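Local coordinates for hemolysin-related protein (Vibrio cholerae serotype O1, PDB 6MLT), which is a secreted, calcium-binding biofilm matrix protein that probably binds carbohydrate through its lectin-like beta-prism and helps the bacterial biofilm adhere, at residues T120-I125 against K133-K138; K138-W143 against A164-Y169; G147-A152 against I160-A165; P183-F188 against V198-T203; W521-V526 against R571-Y576. All blocks are in the same frame, centred on the assembly; numbering follows the deposited sequence.

Contact 1 of 5, residues T120-I125 against K133-K138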
# COMPACT_ATOMS: atom_id res chain seq x y z
N THR A 120 11.88 -30.62 2.34
CA THR A 120 12.12 -30.55 3.78
C THR A 120 10.79 -30.50 4.52
O THR A 120 9.81 -29.93 4.02
CB THR A 120 12.95 -29.31 4.17
OG1 THR A 120 13.08 -29.24 5.59
CG2 THR A 120 12.29 -28.04 3.70
N PRO A 121 10.71 -31.07 5.72
CA PRO A 121 9.50 -30.93 6.54
C PRO A 121 9.45 -29.65 7.37
O PRO A 121 8.50 -29.48 8.14
CB PRO A 121 9.56 -32.16 7.46
CG PRO A 121 10.99 -32.50 7.56
CD PRO A 121 11.66 -32.05 6.29
N TYR A 122 10.41 -28.74 7.19
CA TYR A 122 10.55 -27.57 8.04
C TYR A 122 10.48 -26.28 7.23
O TYR A 122 10.94 -26.21 6.09
CB TYR A 122 11.88 -27.59 8.81
CG TYR A 122 11.87 -28.65 9.87
CD1 TYR A 122 11.18 -28.46 11.05
CD2 TYR A 122 12.51 -29.87 9.66
CE1 TYR A 122 11.13 -29.44 12.00
CE2 TYR A 122 12.46 -30.86 10.61
CZ TYR A 122 11.77 -30.64 11.78
OH TYR A 122 11.70 -31.62 12.74
N ILE A 123 9.89 -25.26 7.85
CA ILE A 123 10.23 -23.89 7.49
C ILE A 123 11.61 -23.59 8.07
O ILE A 123 11.84 -23.72 9.28
CB ILE A 123 9.18 -22.90 8.01
CG1 ILE A 123 7.87 -23.09 7.22
CG2 ILE A 123 9.66 -21.46 7.88
CD1 ILE A 123 6.68 -22.45 7.86
N ASN A 124 12.56 -23.24 7.21
CA ASN A 124 13.92 -22.95 7.61
C ASN A 124 14.11 -21.46 7.81
O ASN A 124 13.77 -20.66 6.93
CB ASN A 124 14.91 -23.46 6.56
CG ASN A 124 14.90 -24.96 6.47
OD1 ASN A 124 14.97 -25.66 7.49
ND2 ASN A 124 14.78 -25.48 5.25
N ILE A 125 14.66 -21.08 8.96
CA ILE A 125 14.92 -19.69 9.26
C ILE A 125 16.43 -19.54 9.42
O ILE A 125 17.02 -20.07 10.37
CB ILE A 125 14.16 -19.22 10.50
CG1 ILE A 125 12.66 -19.48 10.30
CG2 ILE A 125 14.44 -17.73 10.76
CD1 ILE A 125 11.77 -19.10 11.46
N LYS A 133 19.11 -21.15 11.84
CA LYS A 133 18.92 -20.59 13.18
C LYS A 133 17.70 -21.18 13.87
O LYS A 133 17.80 -21.58 15.04
CB LYS A 133 18.79 -19.06 13.08
CG LYS A 133 18.52 -18.35 14.39
CD LYS A 133 18.66 -16.85 14.22
CE LYS A 133 18.19 -16.09 15.44
NZ LYS A 133 18.68 -14.68 15.42
N LYS A 134 16.57 -21.25 13.18
CA LYS A 134 15.38 -21.90 13.71
C LYS A 134 14.73 -22.74 12.62
O LYS A 134 14.91 -22.49 11.42
CB LYS A 134 14.35 -20.90 14.24
CG LYS A 134 14.76 -20.20 15.52
CD LYS A 134 13.54 -19.71 16.31
CE LYS A 134 12.79 -20.87 16.96
NZ LYS A 134 11.70 -20.41 17.86
N GLN A 135 13.98 -23.75 13.06
CA GLN A 135 13.17 -24.57 12.18
C GLN A 135 11.79 -24.74 12.81
O GLN A 135 11.68 -24.90 14.03
CB GLN A 135 13.81 -25.93 11.91
CG GLN A 135 15.10 -25.83 11.10
CD GLN A 135 15.73 -27.18 10.82
OE1 GLN A 135 16.15 -27.88 11.74
NE2 GLN A 135 15.79 -27.55 9.55
N LEU A 136 10.76 -24.68 11.98
CA LEU A 136 9.38 -24.87 12.41
C LEU A 136 8.77 -25.99 11.57
O LEU A 136 8.78 -25.91 10.33
CB LEU A 136 8.55 -23.59 12.25
CG LEU A 136 9.18 -22.28 12.72
CD1 LEU A 136 8.28 -21.11 12.34
CD2 LEU A 136 9.45 -22.30 14.22
N LEU A 137 8.27 -27.03 12.23
CA LEU A 137 7.70 -28.16 11.52
C LEU A 137 6.44 -27.73 10.78
O LEU A 137 5.53 -27.13 11.37
CB LEU A 137 7.37 -29.27 12.51
CG LEU A 137 6.87 -30.60 11.92
CD1 LEU A 137 7.98 -31.29 11.14
CD2 LEU A 137 6.34 -31.51 13.03
N LYS A 138 6.36 -28.08 9.50
CA LYS A 138 5.27 -27.61 8.66
C LYS A 138 4.01 -28.46 8.86
O LYS A 138 4.06 -29.61 9.29
CB LYS A 138 5.68 -27.65 7.18
CG LYS A 138 6.73 -26.61 6.82
CD LYS A 138 7.03 -26.58 5.33
CE LYS A 138 7.68 -27.87 4.87
NZ LYS A 138 8.09 -27.79 3.43

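Contact 2 of 5, residues K138-W143 against A164-Y169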
# COMPACT_ATOMS: atom_id res chain seq x y z
N LYS A 138 6.36 -28.08 9.50
CA LYS A 138 5.27 -27.61 8.66
C LYS A 138 4.01 -28.46 8.86
O LYS A 138 4.06 -29.61 9.29
CB LYS A 138 5.68 -27.65 7.18
CG LYS A 138 6.73 -26.61 6.82
CD LYS A 138 7.03 -26.58 5.33
CE LYS A 138 7.68 -27.87 4.87
NZ LYS A 138 8.09 -27.79 3.43
N SER A 139 2.88 -27.86 8.50
CA SER A 139 1.60 -28.57 8.55
C SER A 139 1.53 -29.64 7.47
O SER A 139 1.16 -30.79 7.75
CB SER A 139 0.45 -27.57 8.39
OG SER A 139 -0.79 -28.23 8.44
N ALA A 140 1.85 -29.28 6.24
CA ALA A 140 1.74 -30.19 5.11
C ALA A 140 3.13 -30.61 4.65
O ALA A 140 4.15 -30.14 5.15
CB ALA A 140 0.97 -29.52 3.97
N SER A 141 3.16 -31.52 3.68
CA SER A 141 4.41 -31.98 3.11
C SER A 141 4.34 -31.87 1.59
O SER A 141 3.26 -31.80 1.00
CB SER A 141 4.71 -33.43 3.53
OG SER A 141 3.55 -34.23 3.43
N GLY A 142 5.51 -31.81 0.98
CA GLY A 142 5.57 -31.77 -0.47
C GLY A 142 5.10 -30.44 -1.04
O GLY A 142 5.20 -29.38 -0.41
N TRP A 143 4.58 -30.51 -2.27
CA TRP A 143 4.22 -29.29 -2.98
C TRP A 143 3.15 -28.50 -2.24
O TRP A 143 3.09 -27.27 -2.35
CB TRP A 143 3.76 -29.61 -4.40
CG TRP A 143 2.48 -30.36 -4.47
CD1 TRP A 143 2.32 -31.72 -4.54
CD2 TRP A 143 1.16 -29.81 -4.48
NE1 TRP A 143 0.99 -32.04 -4.59
CE2 TRP A 143 0.25 -30.88 -4.55
CE3 TRP A 143 0.65 -28.50 -4.43
CZ2 TRP A 143 -1.13 -30.70 -4.57
CZ3 TRP A 143 -0.72 -28.32 -4.45
CH2 TRP A 143 -1.59 -29.41 -4.52
N ALA A 164 2.32 -18.83 5.56
CA ALA A 164 2.90 -19.73 4.56
C ALA A 164 1.80 -20.45 3.80
O ALA A 164 0.60 -20.27 4.05
CB ALA A 164 3.85 -20.73 5.22
N ALA A 165 2.21 -21.33 2.88
CA ALA A 165 1.27 -21.93 1.94
C ALA A 165 0.30 -22.89 2.62
O ALA A 165 -0.81 -23.10 2.12
CB ALA A 165 2.03 -22.67 0.85
N ASP A 166 0.70 -23.50 3.74
CA ASP A 166 -0.09 -24.54 4.38
C ASP A 166 -0.59 -24.16 5.77
O ASP A 166 -1.16 -25.01 6.46
CB ASP A 166 0.72 -25.84 4.46
CG ASP A 166 2.00 -25.70 5.30
OD1 ASP A 166 2.39 -24.56 5.69
OD2 ASP A 166 2.62 -26.74 5.58
N GLY A 167 -0.38 -22.92 6.19
CA GLY A 167 -0.83 -22.50 7.50
C GLY A 167 -0.14 -21.23 7.93
O GLY A 167 0.65 -20.62 7.20
N VAL A 168 -0.46 -20.84 9.16
CA VAL A 168 0.10 -19.66 9.82
C VAL A 168 0.89 -20.13 11.02
O VAL A 168 0.40 -20.95 11.80
CB VAL A 168 -1.01 -18.67 10.24
CG1 VAL A 168 -0.43 -17.52 11.06
CG2 VAL A 168 -1.72 -18.16 9.00
N TYR A 169 2.09 -19.59 11.16
CA TYR A 169 3.05 -20.02 12.16
C TYR A 169 3.49 -18.85 13.03
O TYR A 169 3.55 -17.70 12.57
CB TYR A 169 4.29 -20.64 11.50
CG TYR A 169 4.01 -21.82 10.60
CD1 TYR A 169 3.46 -21.65 9.34
CD2 TYR A 169 4.32 -23.11 11.01
CE1 TYR A 169 3.21 -22.73 8.51
CE2 TYR A 169 4.08 -24.19 10.20
CZ TYR A 169 3.53 -24.00 8.95
OH TYR A 169 3.28 -25.09 8.14
O HOH W 1 -2.01 -27.81 6.05

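Contact 3 of 5, residues G147-A152 against I160-A165. With NA (sodium ion), chain E.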
# COMPACT_ATOMS: atom_id res chain seq x y z
N GLY A 147 4.90 -22.17 -1.02
CA GLY A 147 4.28 -21.02 -1.65
C GLY A 147 4.90 -19.74 -1.14
O GLY A 147 6.01 -19.74 -0.61
N ASP A 148 4.17 -18.65 -1.30
CA ASP A 148 4.65 -17.38 -0.79
C ASP A 148 4.67 -17.40 0.74
O ASP A 148 3.92 -18.13 1.39
CB ASP A 148 3.76 -16.23 -1.28
CG ASP A 148 4.33 -14.85 -0.96
OD1 ASP A 148 5.56 -14.75 -0.74
OD2 ASP A 148 3.55 -13.87 -0.93
N ILE A 149 5.57 -16.60 1.30
CA ILE A 149 5.66 -16.39 2.74
C ILE A 149 5.58 -14.90 2.99
O ILE A 149 6.30 -14.12 2.36
CB ILE A 149 6.96 -16.98 3.32
CG1 ILE A 149 6.96 -18.50 3.13
CG2 ILE A 149 7.10 -16.61 4.78
CD1 ILE A 149 8.25 -19.17 3.53
N ALA A 150 4.70 -14.50 3.91
CA ALA A 150 4.60 -13.12 4.36
C ALA A 150 4.82 -13.08 5.87
O ALA A 150 4.52 -14.05 6.58
CB ALA A 150 3.25 -12.51 4.00
N LEU A 151 5.34 -11.96 6.35
CA LEU A 151 5.73 -11.80 7.75
C LEU A 151 4.99 -10.60 8.33
O LEU A 151 5.10 -9.49 7.82
CB LEU A 151 7.23 -11.59 7.87
CG LEU A 151 8.09 -12.63 7.15
CD1 LEU A 151 9.55 -12.22 7.17
CD2 LEU A 151 7.91 -14.00 7.79
N ALA A 152 4.27 -10.83 9.43
CA ALA A 152 3.53 -9.75 10.08
C ALA A 152 3.21 -10.14 11.51
O ALA A 152 3.10 -11.33 11.84
CB ALA A 152 2.24 -9.42 9.33
N ILE A 160 6.19 -12.18 15.89
CA ILE A 160 5.97 -12.12 14.45
C ILE A 160 5.39 -13.45 13.97
O ILE A 160 5.91 -14.52 14.31
CB ILE A 160 7.26 -11.80 13.69
CG1 ILE A 160 7.92 -10.54 14.25
CG2 ILE A 160 6.97 -11.63 12.19
CD1 ILE A 160 7.00 -9.33 14.34
N GLU A 161 4.33 -13.37 13.17
CA GLU A 161 3.72 -14.54 12.57
C GLU A 161 4.20 -14.71 11.13
O GLU A 161 4.57 -13.74 10.45
CB GLU A 161 2.19 -14.44 12.61
CG GLU A 161 1.61 -14.71 14.00
CD GLU A 161 1.88 -13.59 15.00
OE1 GLU A 161 1.59 -12.41 14.67
OE2 GLU A 161 2.37 -13.88 16.11
N ILE A 162 4.18 -15.95 10.67
CA ILE A 162 4.66 -16.35 9.36
C ILE A 162 3.47 -16.94 8.61
O ILE A 162 2.90 -17.95 9.03
CB ILE A 162 5.81 -17.37 9.48
CG1 ILE A 162 7.00 -16.74 10.21
CG2 ILE A 162 6.24 -17.89 8.13
CD1 ILE A 162 8.03 -17.75 10.70
N LEU A 163 3.08 -16.29 7.51
CA LEU A 163 1.95 -16.72 6.70
C LEU A 163 2.49 -17.52 5.52
O LEU A 163 3.05 -16.94 4.58
CB LEU A 163 1.13 -15.52 6.23
CG LEU A 163 0.93 -14.35 7.19
CD1 LEU A 163 0.10 -13.26 6.51
CD2 LEU A 163 0.28 -14.79 8.46
N ALA A 164 2.32 -18.83 5.56
CA ALA A 164 2.90 -19.73 4.56
C ALA A 164 1.80 -20.45 3.80
O ALA A 164 0.60 -20.27 4.05
CB ALA A 164 3.85 -20.73 5.22
N ALA A 165 2.21 -21.33 2.88
CA ALA A 165 1.27 -21.93 1.94
C ALA A 165 0.30 -22.89 2.62
O ALA A 165 -0.81 -23.10 2.12
CB ALA A 165 2.03 -22.67 0.85
NA NA E . 2.00 -11.61 16.88
O HOH W 2 5.02 -21.39 2.13

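Contact 4 of 5, residues P183-F188 against V198-T203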
# COMPACT_ATOMS: atom_id res chain seq x y z
N PRO A 183 -1.02 -20.50 -2.78
CA PRO A 183 0.23 -19.88 -3.25
C PRO A 183 0.50 -18.54 -2.61
O PRO A 183 1.67 -18.14 -2.52
CB PRO A 183 0.02 -19.75 -4.77
CG PRO A 183 -1.45 -19.84 -4.99
CD PRO A 183 -1.99 -20.71 -3.87
N SER A 184 -0.54 -17.85 -2.13
CA SER A 184 -0.44 -16.50 -1.61
C SER A 184 -1.25 -16.34 -0.33
O SER A 184 -2.42 -16.73 -0.28
CB SER A 184 -0.95 -15.48 -2.63
OG SER A 184 -1.07 -14.21 -2.02
N SER A 185 -0.64 -15.70 0.66
CA SER A 185 -1.32 -15.29 1.88
C SER A 185 -0.93 -13.85 2.20
O SER A 185 0.24 -13.48 2.03
CB SER A 185 -0.97 -16.19 3.08
OG SER A 185 -1.09 -17.56 2.77
N ILE A 186 -1.89 -13.05 2.68
CA ILE A 186 -1.59 -11.73 3.22
C ILE A 186 -2.43 -11.52 4.48
O ILE A 186 -3.41 -12.22 4.72
CB ILE A 186 -1.85 -10.58 2.22
CG1 ILE A 186 -3.33 -10.49 1.84
CG2 ILE A 186 -1.00 -10.77 0.96
CD1 ILE A 186 -3.70 -9.14 1.22
N ALA A 187 -2.05 -10.52 5.27
CA ALA A 187 -2.77 -10.16 6.48
C ALA A 187 -3.15 -8.69 6.45
O ALA A 187 -2.35 -7.84 6.04
CB ALA A 187 -1.94 -10.45 7.73
N PHE A 188 -4.37 -8.39 6.90
CA PHE A 188 -4.81 -7.01 7.05
C PHE A 188 -6.03 -7.00 7.96
O PHE A 188 -6.73 -8.00 8.09
CB PHE A 188 -5.14 -6.37 5.69
CG PHE A 188 -6.38 -6.92 5.03
CD1 PHE A 188 -6.36 -8.16 4.43
CD2 PHE A 188 -7.55 -6.18 5.00
CE1 PHE A 188 -7.49 -8.67 3.81
CE2 PHE A 188 -8.68 -6.68 4.38
CZ PHE A 188 -8.66 -7.92 3.79
N VAL A 198 -6.38 -13.11 7.94
CA VAL A 198 -5.49 -13.75 6.97
C VAL A 198 -6.32 -14.10 5.74
O VAL A 198 -7.33 -14.80 5.84
CB VAL A 198 -4.82 -15.00 7.56
CG1 VAL A 198 -3.95 -15.68 6.52
CG2 VAL A 198 -3.98 -14.65 8.77
N PHE A 199 -5.88 -13.63 4.58
CA PHE A 199 -6.54 -13.93 3.32
C PHE A 199 -5.65 -14.84 2.50
O PHE A 199 -4.51 -14.48 2.17
CB PHE A 199 -6.85 -12.66 2.53
CG PHE A 199 -7.58 -12.92 1.25
CD1 PHE A 199 -8.93 -13.20 1.25
CD2 PHE A 199 -6.90 -12.94 0.04
CE1 PHE A 199 -9.60 -13.46 0.08
CE2 PHE A 199 -7.57 -13.20 -1.14
CZ PHE A 199 -8.92 -13.46 -1.12
N ALA A 200 -6.17 -16.02 2.15
CA ALA A 200 -5.38 -17.01 1.43
C ALA A 200 -6.30 -17.82 0.54
O ALA A 200 -7.24 -18.46 1.03
CB ALA A 200 -4.62 -17.92 2.41
N ASN A 201 -6.03 -17.79 -0.76
CA ASN A 201 -6.75 -18.60 -1.74
C ASN A 201 -8.26 -18.40 -1.64
O ASN A 201 -9.05 -19.34 -1.64
CB ASN A 201 -6.38 -20.08 -1.60
CG ASN A 201 -6.84 -20.92 -2.78
OD1 ASN A 201 -7.37 -20.41 -3.77
ND2 ASN A 201 -6.63 -22.22 -2.67
N GLY A 202 -8.67 -17.13 -1.55
CA GLY A 202 -10.07 -16.78 -1.55
C GLY A 202 -10.75 -16.81 -0.20
O GLY A 202 -11.87 -16.30 -0.08
N THR A 203 -10.12 -17.38 0.83
CA THR A 203 -10.72 -17.49 2.15
C THR A 203 -10.13 -16.45 3.09
O THR A 203 -8.91 -16.32 3.17
CB THR A 203 -10.51 -18.89 2.73
OG1 THR A 203 -11.03 -19.87 1.84
CG2 THR A 203 -11.20 -19.02 4.08
O HOH W 3 -3.64 -13.73 -0.83
O HOH W 4 -4.97 -15.47 -2.14

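Contact 5 of 5, residues W521-V526 against R571-Y576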
# COMPACT_ATOMS: atom_id res chain seq x y z
N TRP A 521 6.16 -15.93 -11.82
CA TRP A 521 5.48 -14.73 -11.34
C TRP A 521 6.45 -13.73 -10.72
O TRP A 521 6.05 -12.90 -9.90
CB TRP A 521 4.37 -15.12 -10.33
CG TRP A 521 4.82 -16.16 -9.36
CD1 TRP A 521 5.38 -15.96 -8.13
CD2 TRP A 521 4.75 -17.58 -9.55
NE1 TRP A 521 5.66 -17.17 -7.54
CE2 TRP A 521 5.30 -18.18 -8.39
CE3 TRP A 521 4.29 -18.40 -10.58
CZ2 TRP A 521 5.40 -19.55 -8.24
CZ3 TRP A 521 4.38 -19.78 -10.42
CH2 TRP A 521 4.93 -20.34 -9.26
N GLU A 522 7.72 -13.77 -11.12
CA GLU A 522 8.71 -12.82 -10.62
C GLU A 522 8.42 -11.42 -11.17
O GLU A 522 7.66 -11.25 -12.12
CB GLU A 522 10.12 -13.27 -11.01
CG GLU A 522 10.51 -13.06 -12.49
CD GLU A 522 10.16 -14.22 -13.44
OE1 GLU A 522 9.22 -15.01 -13.16
OE2 GLU A 522 10.83 -14.31 -14.50
N TYR A 523 9.04 -10.42 -10.55
CA TYR A 523 8.96 -9.06 -11.06
C TYR A 523 10.28 -8.35 -10.76
O TYR A 523 11.04 -8.78 -9.89
CB TYR A 523 7.78 -8.28 -10.46
CG TYR A 523 7.67 -8.33 -8.95
CD1 TYR A 523 8.55 -7.63 -8.14
CD2 TYR A 523 6.67 -9.08 -8.33
CE1 TYR A 523 8.46 -7.68 -6.75
CE2 TYR A 523 6.56 -9.12 -6.93
CZ TYR A 523 7.47 -8.42 -6.16
OH TYR A 523 7.38 -8.44 -4.78
N PRO A 524 10.57 -7.26 -11.48
CA PRO A 524 11.74 -6.45 -11.12
C PRO A 524 11.46 -5.62 -9.88
O PRO A 524 10.31 -5.32 -9.56
CB PRO A 524 11.95 -5.56 -12.36
CG PRO A 524 10.98 -6.05 -13.40
CD PRO A 524 9.88 -6.73 -12.66
N VAL A 525 12.53 -5.24 -9.20
CA VAL A 525 12.45 -4.50 -7.94
C VAL A 525 13.33 -3.26 -8.04
O VAL A 525 14.48 -3.35 -8.48
CB VAL A 525 12.88 -5.37 -6.74
CG1 VAL A 525 13.15 -4.51 -5.49
CG2 VAL A 525 11.81 -6.42 -6.46
N VAL A 526 12.81 -2.12 -7.60
CA VAL A 526 13.61 -0.92 -7.40
C VAL A 526 13.83 -0.75 -5.91
O VAL A 526 12.88 -0.80 -5.11
CB VAL A 526 12.93 0.32 -8.01
CG1 VAL A 526 13.71 1.59 -7.65
CG2 VAL A 526 12.83 0.18 -9.52
N ARG A 571 14.31 1.50 0.93
CA ARG A 571 15.57 0.88 1.29
C ARG A 571 15.47 -0.63 1.45
O ARG A 571 16.49 -1.29 1.66
CB ARG A 571 16.09 1.44 2.62
CG ARG A 571 16.31 2.95 2.66
CD ARG A 571 17.50 3.39 1.84
NE ARG A 571 18.69 2.55 1.98
CZ ARG A 571 19.58 2.65 2.97
NH1 ARG A 571 19.43 3.52 3.95
NH2 ARG A 571 20.64 1.85 2.96
N ILE A 572 14.26 -1.19 1.37
CA ILE A 572 14.05 -2.59 1.74
C ILE A 572 12.87 -3.12 0.94
O ILE A 572 11.87 -2.43 0.75
CB ILE A 572 13.82 -2.72 3.26
CG1 ILE A 572 13.62 -4.18 3.66
CG2 ILE A 572 12.62 -1.88 3.71
CD1 ILE A 572 13.82 -4.42 5.15
N TRP A 573 13.00 -4.36 0.46
CA TRP A 573 11.92 -5.06 -0.22
C TRP A 573 11.99 -6.50 0.28
O TRP A 573 12.65 -7.35 -0.32
CB TRP A 573 12.06 -4.97 -1.73
CG TRP A 573 10.85 -5.44 -2.48
CD1 TRP A 573 10.37 -6.71 -2.54
CD2 TRP A 573 9.97 -4.63 -3.28
NE1 TRP A 573 9.24 -6.76 -3.33
CE2 TRP A 573 8.98 -5.49 -3.79
CE3 TRP A 573 9.93 -3.27 -3.60
CZ2 TRP A 573 7.95 -5.04 -4.62
CZ3 TRP A 573 8.91 -2.82 -4.43
CH2 TRP A 573 7.93 -3.70 -4.93
N ASN A 574 11.33 -6.76 1.40
CA ASN A 574 11.67 -7.91 2.21
C ASN A 574 10.81 -9.13 1.94
O ASN A 574 11.11 -10.21 2.47
CB ASN A 574 11.57 -7.54 3.69
CG ASN A 574 10.14 -7.34 4.12
OD1 ASN A 574 9.45 -6.46 3.60
ND2 ASN A 574 9.69 -8.16 5.05
N GLN A 575 9.76 -9.01 1.13
CA GLN A 575 8.89 -10.13 0.83
C GLN A 575 8.17 -9.84 -0.48
O GLN A 575 8.16 -8.71 -0.97
CB GLN A 575 7.89 -10.38 1.97
CG GLN A 575 6.91 -9.25 2.23
CD GLN A 575 6.01 -9.49 3.43
OE1 GLN A 575 6.37 -10.20 4.37
NE2 GLN A 575 4.83 -8.88 3.40
N TYR A 576 7.58 -10.89 -1.04
CA TYR A 576 6.91 -10.76 -2.33
C TYR A 576 5.68 -9.86 -2.23
O TYR A 576 5.37 -9.12 -3.17
CB TYR A 576 6.52 -12.15 -2.83
CG TYR A 576 5.94 -12.18 -4.21
CD1 TYR A 576 4.58 -12.05 -4.40
CD2 TYR A 576 6.75 -12.37 -5.33
CE1 TYR A 576 4.03 -12.08 -5.67
CE2 TYR A 576 6.21 -12.41 -6.61
CZ TYR A 576 4.85 -12.26 -6.76
OH TYR A 576 4.29 -12.29 -8.01

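Contact 1 of 5, residues T120-I125 against K133-K138
Lys138 reaches back to Thr120, its ammonium NZ donating to the backbone carbonyl Thr120 O at 2.8 Å. A bend at chi3 (-66°) turns CE over the 120-121 backbone, with Lys138 CE 3.1 Å from Thr120 O, and NZ has further partners in Thr116 OG1 and Ser145 OG. On the face carrying Tyr122 and Gln135, the amides of Asn124 and Gln135 run side by side, nearly coplanar, and Gln135 NE2 reaches Asn124 OD1 (2.9 Å) with an almost straight N-H...O angle of 173°. Antiparallel backbone pairing joins Ile123 to Leu136 and Ile125 to Lys134. At the far end of the hairpin Ile125 O takes both Lys133 N and Lys134 N, a classic beta bulge. Leu137 CD1 lies off-centre over the Tyr122 ring, 4.2 Å from its centroid, in a CH-pi contact. The other face is mostly aliphatic: Ile125 CD1 meets Leu136 CD1 at 4.1 Å, Ile123 CG1 rests on Lys138 CG, and Lys134 sends NZ to Tyr171 O. That face packs on Ile162 of strand 161-164 and Tyr169 of strand 167-170, whereas strand 112-115 lies beside 122-126 and leaves 132-137 outermost in the four-stranded sheet.

Contact 2 of 5, residues K138-W143 against A164-Y169
Ser139 and Ala140 turn their consecutive backbone N-H groups toward Asp166 and Tyr169, in a contact without strand pairing whose nearest CA atoms, those of Ala140 and Asp166, are 6.0 Å apart. Asp166 OD2 accepts from Ala140 N at 2.7 Å, with an N-H...O angle of 172°; the donor comes on the anti side of the carboxylate, 27° out of its plane. The other oxygen, OD1, takes the hydroxyl proton of Tyr169 (OH to OD1 2.7 Å), which arrives from above the carboxylate plane. Tyr169 OH in turn accepts from Ser139 N at 2.8 Å, at the ring edge, and the hydroxyl is thus used both as donor and as acceptor. Ala140 CB and Lys138 CB flank the carboxylate: Ala140 CB lies 3.7 Å from Asp166 CB, and Lys138 CB is 3.6 Å from Asp166 OD2. A water links Ser139 OG with Asp166 O, and Ser139 OG also bonds Ser178 OG. The side chains of Asp166 and Tyr169 thereby hold the loop amides and join the linker after strand 132-137 to the next four-stranded antiparallel sheet, consistent with successive blades of the FG-GAP beta-propeller family.

Contact 3 of 5, residues G147-A152 against I160-A165
Ile149 and Ile162 mark the tight part of this antiparallel hairpin, their CG2 methyls 3.7 Å apart as the two side chains lie alongside each other. Leu151 joins them on the same face, bringing CD2 to 3.8 Å from Ile162 CG1. On the other face Leu163 CD1 stands 4.1 Å from Ala150 CB. Two backbone pairs, Ala150 with Leu163 and Ala152 with Glu161, stitch the strands; the bond from Leu163 N to Ala150 O is close to straight at 175°. Toward Gly147 and Ala165 direct backbone bonds give way to a water, which accepts from Ala165 N at 2.9 Å and only weakly from Gly147 N, although the chains stay close: Ala165 CB is 3.5 Å from Gly147 N. All twelve touching residues are buried, so this looser end differs by its water-mediated bonding, not by exposure. At the opposite end the Glu161 chain bends at chi2 (72°), and its OE1 and OE2 both hold the sodium ion, at 2.4 Å each. Asp153, Asn155, Asp157 and Asn159 complete the site, and Ile154 N also bonds Glu161 OE1. The chemistry implies a bidentate carboxylate that couples the metal-binding loop to the second strand.

Contact 4 of 5, residues P183-F188 against V198-T203
Ile186 and Phe199 form the hydrogen-bonded pair of this antiparallel hairpin, whose short strand axes run 154° apart and approach to 4.7 Å. Phe199 N donates to Ile186 O at 2.8 Å, nearly along the C=O axis, and Ile186 N returns a bond to Phe199 O. Beyond Ala200 the second strand reverses in a type I' turn, with Asn201 and Gly202 at positive phi. Ile186 and Phe199 lie side by side on one face: chi1 of 64° puts Ile186 CG1 between its own N and carbonyl carbon, 4.2 Å from Phe199 CB. The Phe188 ring offers its edge to the same methylene, CE1 standing 4.2 Å from Phe199 CB. On the other face Ser185 OG sits 3.6 Å from Ala200 CB and makes a weak bond to Ala164 O of the preceding sheet. Asn201 OD1 receives Val221 N from beyond the hairpin. Leu237 covers the aromatic face and Leu163 the serine face. The chemistry implies a hairpin buried between two neighbouring sheets, with larger hydrocarbon groups on the Ile186 side, Ser185, alanines and Val198 on the other, and water serving Ser184 OG and Asn201 N at the end away from the hairpin's connecting loop.

Contact 5 of 5, residues W521-V526 against R571-Y576
Tyr523 reaches from its segment into the angle between Trp573 and Tyr576, and its side chain can be followed outward. CB points toward the 571-576 segment, and the first torsion places CG between the backbone N and the carbonyl carbon. Further out, the two sides of the ring meet different partners. On one, CD2 and CE2 come down on Tyr576, and CE2 of Tyr523 lies 3.3 Å above the Tyr576 plane, toward the rim at Tyr576 CE2. On the other, Tyr523 CE1 approaches Trp573 CZ2 to 3.4 Å. Both ring pairs are oblique, their planes inclined at 44° and 62° respectively. At the tip, Tyr523 OH donates to Tyr576 O at 2.7 Å and accepts from Trp573 NE1 at 2.9 Å, both partners lying in the plane of the Tyr523 ring. These two bonds hold the tip, while the close contacts at CE1 and CE2 restrict the ring. Tyr576 OH donates to Trp521 O (2.7 Å) within the carbonyl plane, and the Trp521 indole turns its edge to the Tyr576 face with planes at 81°. Val525 CG2 lies over the face of the five-membered ring of Trp573 in a CH-pi contact, 3.9 Å from the centroid. Around this buried aromatic cluster, Val525 pairs with Ile538 of strand 536-541, Trp573 makes a backbone hydrogen bond with Val37 of strand 36-38 and stacks on Phe578, and Ser479 of strand 478-481 touches Tyr523.

How the contacts relate
Contacts 2 to 5 are buried, contacts 3 and 5 with every touching residue buried, whereas contact 1 lies farther out, about 29 Å from the chain centre, and is partly exposed. Contacts 1, 3 and 4 are hairpins of successive four-stranded antiparallel sheets, consistent with propeller blades. Contact 2 shares Lys138 with contact 1 and Ala164 and Ala165 with contact 3, and thus bridges neighbouring sheets. Contacts 3 and 4 meet through Leu163 and Ala187. Chemistry follows position: amides and lysines at the outer hairpin, a carboxylate-phenol network in the linker, aliphatic packing plus sodium-binding Glu161 in contact 3, phenylalanines in contact 4, and an aromatic cluster in contact 5, whose Gln575 OE1 meets Leu151 N of contact 3.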